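Local coordinates for Lmo1076 protein (Listeria monocytogenes serovar 1/2a, PDB 5JQC) that is a putative secreted autolysin, probably with amidase activity in cell-wall turnover, represented here by its SH3-like GW repeat region, at residues Asn208-Ser211 with Ser212-Asn215; Ile112-Gly115 with Ser116-Leu120; Gln160-Gly164 with Gly165-Gly169. All coordinates share one frame; numbering follows the deposited sequence.

Contact 1: residues Asn208-Ser211 with Ser212-Asn215; sequences NTSS and SSMN
A type I beta turn, Ser210 to Ser213, in the loop between strands 201-202 and 218-219 of the last of the three GW modules in this chain, brings the side chains of Ser210, Ser212 and Ser213 together over a folded backbone. Ser210 OG sits 2.8 Å from Ser213 OG in a hydrogen bond whose donor is not settled, and a weaker link runs from Ser210 OG to Ser212 OG at 3.3 Å. Ser213 reaches this place because its OG lies between its own backbone N and carbonyl carbon (chi1 46°), turned back over the 208-211 side. Ser213 OG also makes a weak bond to Val206 O, to which Thr209 OG1 is hydrogen-bonded as well.

Two main-chain bonds close the loop: Ser213 N to Ser210 O, weak at 3.4 Å, closes the four-residue turn, and Asn208 N to Ser213 O, 3.0 Å long, spans the wider 208-213 loop, fairly straight at 162° but arriving well above the carbonyl plane. In one of its two conformers, Ser211 OG bonds to Lys111 NZ of the preceding GW module. Met214, present as selenomethionine, packs against the turn, bent at its third torsion, with CG 3.3 Å from Ser210 O.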
ATOM      1  N   ASN A 208      -0.449  -8.208 -21.711  1.00 51.31           N
ATOM      2  CA  ASN A 208      -0.055  -7.640 -20.420  1.00 48.24           C
ATOM      3  C   ASN A 208      -1.156  -7.762 -19.373  1.00 50.66           C
ATOM      4  O   ASN A 208      -1.267  -6.932 -18.456  1.00 52.85           O
ATOM      5  CB  ASN A 208       0.392  -6.181 -20.563  1.00 51.89           C
ATOM      6  CG  ASN A 208       1.249  -5.727 -19.403  1.00 50.88           C
ATOM      7  OD1 ASN A 208       0.983  -4.690 -18.794  1.00 57.40           O
ATOM      8  ND2 ASN A 208       2.261  -6.507 -19.073  1.00 48.49           N
ATOM      9  N   THR A 209      -1.973  -8.804 -19.488  1.00 49.71           N
ATOM     10  CA  THR A 209      -3.004  -9.069 -18.499  1.00 44.30           C
ATOM     11  C   THR A 209      -2.622 -10.195 -17.532  1.00 47.87           C
ATOM     12  O   THR A 209      -3.353 -10.434 -16.560  1.00 49.82           O
ATOM     13  CB  THR A 209      -4.330  -9.392 -19.212  1.00 49.16           C
ATOM     14  OG1 THR A 209      -4.154 -10.536 -20.048  1.00 58.05           O
ATOM     15  CG2 THR A 209      -4.748  -8.235 -20.109  1.00 45.10           C
ATOM     16  N   SER A 210      -1.492 -10.870 -17.754  1.00 47.62           N
ATOM     17  CA  SER A 210      -1.079 -11.988 -16.911  1.00 45.57           C
ATOM     18  C   SER A 210       0.409 -12.229 -17.126  1.00 50.50           C
ATOM     19  O   SER A 210       1.050 -11.577 -17.958  1.00 52.41           O
ATOM     20  CB  SER A 210      -1.881 -13.253 -17.224  1.00 43.56           C
ATOM     21  OG  SER A 210      -1.533 -13.701 -18.512  1.00 51.48           O
ATOM     22  N   SER A 211       0.960 -13.171 -16.354  0.68 51.44           N
ATOM     23  CA  SER A 211       2.383 -13.488 -16.472  0.68 55.90           C
ATOM     24  C   SER A 211       2.727 -14.026 -17.857  0.68 58.81           C
ATOM     25  O   SER A 211       3.787 -13.704 -18.406  0.68 61.37           O
ATOM     26  CB  SER A 211       2.785 -14.500 -15.402  0.68 54.25           C
ATOM     27  OG  SER A 211       4.114 -14.919 -15.617  0.68 56.91           O
ATOM     28  N   SER A 212       1.832 -14.833 -18.442  1.00 55.72           N
ATOM     29  CA  SER A 212       2.102 -15.509 -19.706  1.00 57.63           C
ATOM     30  C   SER A 212       1.832 -14.656 -20.942  1.00 57.16           C
ATOM     31  O   SER A 212       2.110 -15.103 -22.064  1.00 62.40           O
ATOM     32  CB  SER A 212       1.260 -16.780 -19.793  1.00 59.99           C
ATOM     33  OG  SER A 212       0.000 -16.589 -19.186  1.00 65.35           O
ATOM     34  N   SER A 213       1.277 -13.459 -20.780  1.00 52.16           N
ATOM     35  CA  SER A 213       0.949 -12.600 -21.910  1.00 56.57           C
ATOM     36  C   SER A 213       1.807 -11.334 -21.929  1.00 60.11           C
ATOM     37  O   SER A 213       1.446 -10.345 -22.578  1.00 61.20           O
ATOM     38  CB  SER A 213      -0.549 -12.262 -21.891  1.00 56.14           C
ATOM     39  OG  SER A 213      -0.961 -11.878 -20.583  1.00 57.93           O
HETATM   40  N   MSE A 214       2.939 -11.344 -21.221  1.00 60.72           N
HETATM   41  CA  MSE A 214       3.869 -10.220 -21.270  1.00 65.07           C
HETATM   42  C   MSE A 214       4.825 -10.343 -22.457  1.00 67.19           C
HETATM   43  O   MSE A 214       5.295  -9.316 -22.963  1.00 72.97           O
HETATM   44  CB  MSE A 214       4.657 -10.094 -19.960  1.00 60.08           C
HETATM   45  CG  MSE A 214       3.775  -9.887 -18.755  1.00 57.62           C
HETATM   46 SE   MSE A 214       4.799  -9.304 -17.266  0.48 63.96          SE
HETATM   47  CE  MSE A 214       5.117 -10.977 -16.349  1.00 54.43           C
ATOM     48  N   ASN A 215       5.075 -11.568 -22.937  1.00 63.51           N
ATOM     49  CA  ASN A 215       6.086 -11.798 -23.964  1.00 64.44           C
ATOM     50  C   ASN A 215       5.530 -12.529 -25.179  1.00 69.17           C
ATOM     51  O   ASN A 215       4.922 -13.598 -25.053  1.00 68.16           O
ATOM     52  CB  ASN A 215       7.266 -12.580 -23.407  1.00 66.23           C
ATOM     53  CG  ASN A 215       8.352 -11.673 -22.906  1.00 76.21           C
ATOM     54  OD1 ASN A 215       8.353 -11.298 -21.734  1.00 76.71           O
ATOM     55  ND2 ASN A 215       9.268 -11.274 -23.801  1.00 74.93           N
TER

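Contact 2: residues Ile112-Gly115 with Ser116-Leu120; sequences ITAG and STNGL
Ala114 O is the polar centre of this tight turn, facing three donors from the 116-120 side; Ala114 and Gly115 are modelled in two conformers, and the bonds to this oxygen are those of one of them. The main donor is the side-chain amide of Asn118: ND2 lies 3.1 Å from Ala114 O with an N-H...O angle of 165°. At that angle the bond is nearly straight, and the oxygen lies almost in the Asn118 amide plane; relative to the carbonyl plane the donor is tilted by 25°. Asn118 CG stands anti to its own carbonyl carbon (chi1 -76°), which swings the amide back across the turn. This bond ties the rotation of the Asn118 amide to the backbone four residues earlier.

Two weaker bonds come from Thr117. Its backbone N and its OG1 both donate weakly to Ala114 O, over long distances of 3.4 Å for Thr117 N and the same for Thr117 OG1. The weak N-H bond closes a type I beta turn, Ala114 to Thr117, with Gly115 and Ser116 in 3-10 conformation, and the hydroxyl supplements it.

Beyond the bonds there is one van der Waals contact between side chains, Ala114 CB to the Thr117 hydroxyl OG1 at 3.6 Å.

The turn follows strand 103-112 and leads to strand 120-121. Gln141 binds Thr113 O through NE2 and, weakly, Gly115 N through OE1. Backbone bonds join Thr113 and Ala114 to Ala175, just before strand 176-178, while the Asn118 side chain rests on Leu171 and Asp172 of strand 166-172.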
ATOM      1  N   ILE A 112       5.581  -9.704  -8.732  1.00 46.65           N
ATOM      2  CA  ILE A 112       6.618  -9.095  -7.910  1.00 45.67           C
ATOM      3  C   ILE A 112       7.925  -9.199  -8.681  1.00 52.16           C
ATOM      4  O   ILE A 112       8.451 -10.296  -8.862  1.00 55.57           O
ATOM      5  CB  ILE A 112       6.726  -9.777  -6.548  1.00 46.40           C
ATOM      6  CG1 ILE A 112       5.433  -9.568  -5.763  1.00 48.07           C
ATOM      7  CG2 ILE A 112       7.942  -9.239  -5.812  1.00 46.05           C
ATOM      8  CD1 ILE A 112       5.357 -10.353  -4.493  1.00 48.78           C
ATOM      9  N   THR A 113       8.444  -8.071  -9.154  0.65 51.73           N
ATOM     10  CA  THR A 113       9.652  -8.072  -9.959  0.65 53.90           C
ATOM     11  C   THR A 113      10.861  -7.482  -9.248  0.65 53.36           C
ATOM     12  O   THR A 113      11.982  -7.634  -9.748  0.65 53.39           O
ATOM     13  CB  THR A 113       9.421  -7.318 -11.273  0.65 54.25           C
ATOM     14  OG1 THR A 113       8.603  -6.168 -11.029  0.65 53.69           O
ATOM     15  CG2 THR A 113       8.753  -8.222 -12.287  0.65 52.62           C
ATOM     16  N   ALA A 114      10.682  -6.828  -8.106  0.65 49.70           N
ATOM     17  CA  ALA A 114      11.835  -6.386  -7.339  0.65 46.25           C
ATOM     18  C   ALA A 114      11.611  -6.636  -5.858  0.65 49.94           C
ATOM     19  O   ALA A 114      11.931  -5.793  -5.018  0.65 55.24           O
ATOM     20  CB  ALA A 114      12.141  -4.913  -7.601  0.65 42.27           C
ATOM     21  N   GLY A 115      11.043  -7.795  -5.512  0.65 47.70           N
ATOM     22  CA  GLY A 115      10.911  -8.145  -4.106  0.65 49.38           C
ATOM     23  C   GLY A 115      12.244  -8.297  -3.388  0.65 54.18           C
ATOM     24  O   GLY A 115      12.329  -8.088  -2.174  0.65 57.68           O
ATOM     25  N   SER A 116      13.302  -8.654  -4.117  1.00 50.80           N
ATOM     26  CA  SER A 116      14.578  -8.922  -3.473  1.00 59.98           C
ATOM     27  C   SER A 116      15.393  -7.662  -3.185  1.00 60.04           C
ATOM     28  O   SER A 116      16.449  -7.768  -2.562  1.00 60.15           O
ATOM     29  CB  SER A 116      15.399  -9.898  -4.316  1.00 59.71           C
ATOM     30  OG  SER A 116      15.498  -9.433  -5.644  1.00 69.31           O
ATOM     31  N   THR A 117      14.923  -6.478  -3.593  1.00 55.01           N
ATOM     32  CA  THR A 117      15.602  -5.216  -3.324  1.00 51.82           C
ATOM     33  C   THR A 117      14.721  -4.268  -2.517  1.00 53.34           C
ATOM     34  O   THR A 117      14.904  -3.053  -2.591  1.00 53.81           O
ATOM     35  CB  THR A 117      16.040  -4.553  -4.636  1.00 49.88           C
ATOM     36  OG1 THR A 117      14.882  -4.167  -5.396  1.00 51.72           O
ATOM     37  CG2 THR A 117      16.848  -5.526  -5.479  1.00 49.83           C
ATOM     38  N   ASN A 118      13.740  -4.806  -1.783  1.00 50.64           N
ATOM     39  CA  ASN A 118      12.849  -4.053  -0.916  1.00 50.12           C
ATOM     40  C   ASN A 118      12.557  -4.873   0.328  1.00 50.34           C
ATOM     41  O   ASN A 118      12.382  -6.094   0.252  1.00 53.38           O
ATOM     42  CB  ASN A 118      11.508  -3.716  -1.597  1.00 43.88           C
ATOM     43  CG  ASN A 118      11.636  -2.604  -2.594  1.00 52.86           C
ATOM     44  OD1 ASN A 118      11.709  -1.423  -2.213  1.00 57.64           O
ATOM     45  ND2 ASN A 118      11.715  -2.958  -3.878  1.00 43.78           N
ATOM     46  N   GLY A 119      12.465  -4.192   1.462  1.00 53.79           N
ATOM     47  CA  GLY A 119      12.063  -4.851   2.683  1.00 54.01           C
ATOM     48  C   GLY A 119      10.597  -5.226   2.669  1.00 49.15           C
ATOM     49  O   GLY A 119       9.806  -4.771   1.842  1.00 50.54           O
ATOM     50  N   LEU A 120      10.218  -6.066   3.618  1.00 51.14           N
ATOM     51  CA  LEU A 120       8.886  -6.641   3.648  1.00 49.83           C
ATOM     52  C   LEU A 120       8.277  -6.348   5.007  1.00 51.01           C
ATOM     53  O   LEU A 120       8.815  -6.779   6.029  1.00 60.53           O
ATOM     54  CB  LEU A 120       8.941  -8.147   3.375  1.00 52.43           C
ATOM     55  CG  LEU A 120       7.634  -8.916   3.587  1.00 52.77           C
ATOM     56  CD1 LEU A 120       6.467  -8.287   2.824  1.00 53.42           C
ATOM     57  CD2 LEU A 120       7.819 -10.358   3.154  1.00 52.33           C
TER

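Contact 3: residues Gln160-Gly164 with Gly165-Gly169; sequences QFQVG and GKTIG
Strands 160-163 and 166-169 run antiparallel, their short axes at 133° and 4.4 Å apart at closest, and a type I' turn from Val163 to Lys166 joins them. Gly164 and Gly165 fill its two central positions with positive phi. Val163 N donates to Lys166 O at 3.0 Å; the return bond from Lys166 N to Val163 O is weak. Farther along, a beta bulge shifts the register by one: Phe161 N bonds to Gly169 O at 3.0 Å, while Phe161 O accepts from Ile168 N at 2.8 Å.

The side chains of Gln162 and Thr167 share one face. Gln162 extends beyond CG to bring NE2 2.9 Å from Thr167 OG1, with the hydroxyl near the amide plane and an N-H...O angle of 160°. At the bulge, Ile168 CB approaches the Phe161 ring obliquely, 3.5 Å from CZ. Ile168 CG1 lies 4.0 Å from Val163 CG2, which itself meets the ring edge in plane. Phe176 adds an edge-to-face contact to Phe161. The whole is a bulged two-residue beta hairpin, at the margin of the antiparallel sheet of an SH3-like GW module.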
ATOM      1  N   GLN A 160      -0.225  -3.465  -0.020  1.00 50.13           N
ATOM      2  CA  GLN A 160      -0.486  -4.693   0.714  1.00 51.40           C
ATOM      3  C   GLN A 160      -0.891  -5.762  -0.293  1.00 47.58           C
ATOM      4  O   GLN A 160      -1.691  -5.495  -1.194  1.00 52.60           O
ATOM      5  CB  GLN A 160      -1.582  -4.477   1.757  1.00 52.42           C
ATOM      6  CG  GLN A 160      -1.692  -5.632   2.725  1.00 53.17           C
ATOM      7  CD  GLN A 160      -2.817  -5.471   3.699  1.00 54.62           C
ATOM      8  OE1 GLN A 160      -3.853  -4.900   3.372  1.00 64.40           O
ATOM      9  NE2 GLN A 160      -2.622  -5.966   4.917  1.00 51.41           N
ATOM     10  N   PHE A 161      -0.334  -6.960  -0.160  1.00 49.99           N
ATOM     11  CA  PHE A 161      -0.434  -7.935  -1.239  1.00 52.05           C
ATOM     12  C   PHE A 161      -0.559  -9.358  -0.706  1.00 52.49           C
ATOM     13  O   PHE A 161      -0.134  -9.677   0.408  1.00 53.77           O
ATOM     14  CB  PHE A 161       0.778  -7.864  -2.176  1.00 54.10           C
ATOM     15  CG  PHE A 161       2.042  -8.408  -1.558  1.00 58.52           C
ATOM     16  CD1 PHE A 161       2.756  -7.663  -0.643  1.00 55.28           C
ATOM     17  CD2 PHE A 161       2.494  -9.672  -1.871  1.00 56.38           C
ATOM     18  CE1 PHE A 161       3.887  -8.168  -0.060  1.00 53.37           C
ATOM     19  CE2 PHE A 161       3.620 -10.176  -1.296  1.00 55.81           C
ATOM     20  CZ  PHE A 161       4.324  -9.424  -0.391  1.00 57.36           C
ATOM     21  N   GLN A 162      -1.116 -10.222  -1.554  1.00 53.52           N
ATOM     22  CA  GLN A 162      -1.323 -11.633  -1.251  1.00 55.20           C
ATOM     23  C   GLN A 162      -0.622 -12.496  -2.289  1.00 56.15           C
ATOM     24  O   GLN A 162      -0.592 -12.152  -3.478  1.00 54.36           O
ATOM     25  CB  GLN A 162      -2.807 -11.981  -1.232  1.00 52.66           C
ATOM     26  CG  GLN A 162      -3.626 -11.069  -0.348  1.00 56.22           C
ATOM     27  CD  GLN A 162      -5.100 -11.441  -0.354  1.00 64.89           C
ATOM     28  OE1 GLN A 162      -5.733 -11.519  -1.412  1.00 63.46           O
ATOM     29  NE2 GLN A 162      -5.658 -11.663   0.830  1.00 71.04           N
ATOM     30  N   VAL A 163      -0.065 -13.619  -1.830  1.00 59.59           N
ATOM     31  CA  VAL A 163       0.506 -14.656  -2.691  1.00 62.80           C
ATOM     32  C   VAL A 163      -0.121 -15.990  -2.284  1.00 67.97           C
ATOM     33  O   VAL A 163      -0.064 -16.380  -1.109  1.00 68.80           O
ATOM     34  CB  VAL A 163       2.047 -14.711  -2.598  1.00 62.40           C
ATOM     35  CG1 VAL A 163       2.626 -15.800  -3.500  1.00 54.76           C
ATOM     36  CG2 VAL A 163       2.658 -13.362  -2.968  1.00 61.39           C
ATOM     37  N   GLY A 164      -0.727 -16.679  -3.245  1.00 74.96           N
ATOM     38  CA  GLY A 164      -1.449 -17.905  -2.940  1.00 73.90           C
ATOM     39  C   GLY A 164      -2.583 -17.737  -1.946  1.00 73.92           C
ATOM     40  O   GLY A 164      -2.722 -18.553  -1.028  1.00 76.88           O
ATOM     41  N   GLY A 165      -3.397 -16.694  -2.097  1.00 69.85           N
ATOM     42  CA  GLY A 165      -4.543 -16.517  -1.235  1.00 64.28           C
ATOM     43  C   GLY A 165      -4.251 -16.007   0.160  1.00 69.09           C
ATOM     44  O   GLY A 165      -5.199 -15.713   0.901  1.00 71.29           O
ATOM     45  N   LYS A 166      -2.981 -15.878   0.544  1.00 68.87           N
ATOM     46  CA  LYS A 166      -2.593 -15.432   1.880  1.00 71.51           C
ATOM     47  C   LYS A 166      -1.986 -14.024   1.819  1.00 68.15           C
ATOM     48  O   LYS A 166      -1.046 -13.776   1.050  1.00 60.61           O
ATOM     49  CB  LYS A 166      -1.595 -16.418   2.509  1.00 73.48           C
ATOM     50  CG  LYS A 166      -2.220 -17.582   3.297  1.00 81.50           C
ATOM     51  CD  LYS A 166      -2.923 -18.597   2.387  1.00 90.45           C
ATOM     52  CE  LYS A 166      -3.611 -19.735   3.164  1.00 87.72           C
ATOM     53  NZ  LYS A 166      -4.462 -20.584   2.268  1.00 85.80           N
ATOM     54  N   THR A 167      -2.517 -13.115   2.643  1.00 67.58           N
ATOM     55  CA  THR A 167      -1.952 -11.770   2.780  1.00 67.26           C
ATOM     56  C   THR A 167      -0.541 -11.834   3.361  1.00 61.39           C
ATOM     57  O   THR A 167      -0.344 -12.298   4.488  1.00 65.92           O
ATOM     58  CB  THR A 167      -2.833 -10.900   3.674  1.00 64.63           C
ATOM     59  OG1 THR A 167      -4.146 -10.814   3.124  1.00 66.12           O
ATOM     60  CG2 THR A 167      -2.229  -9.481   3.805  1.00 63.18           C
ATOM     61  N   ILE A 168       0.440 -11.354   2.607  1.00 59.10           N
ATOM     62  CA  ILE A 168       1.836 -11.459   3.027  1.00 56.72           C
ATOM     63  C   ILE A 168       2.271 -10.258   3.854  1.00 59.11           C
ATOM     64  O   ILE A 168       2.981 -10.398   4.853  1.00 61.04           O
ATOM     65  CB  ILE A 168       2.734 -11.633   1.794  1.00 58.46           C
ATOM     66  CG1 ILE A 168       2.279 -12.858   1.002  1.00 58.11           C
ATOM     67  CG2 ILE A 168       4.172 -11.785   2.218  1.00 56.76           C
ATOM     68  CD1 ILE A 168       2.398 -14.155   1.783  1.00 58.62           C
ATOM     69  N   GLY A 169       1.878  -9.065   3.445  1.00 64.11           N
ATOM     70  CA  GLY A 169       2.397  -7.871   4.091  1.00 63.90           C
ATOM     71  C   GLY A 169       2.357  -6.697   3.132  1.00 60.79           C
ATOM     72  O   GLY A 169       1.490  -6.622   2.258  1.00 64.43           O
TER

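How the contacts relate
Contacts 2 and 3 belong to one GW module and meet through apolar side chains: Ile112 CD1 lies 3.6 Å from Phe161 CE2, and Leu120 CD2 is 4.0 Å from Ile168 CG2. Thus the ends of the 112-120 turn feed the core beside the hairpin, although both contacts are mostly at the surface. Contact 1 is partly buried and lies in the next module, about 20 Å from each of the others, centre to centre, and its nearest atoms about 6 Å from contact 2. The chemistry differs accordingly: hydroxyls paired with one another in contact 1, one carbonyl taking an amide bond and two weak ones in contact 2, and regular strand pairing with a bulge in contact 3.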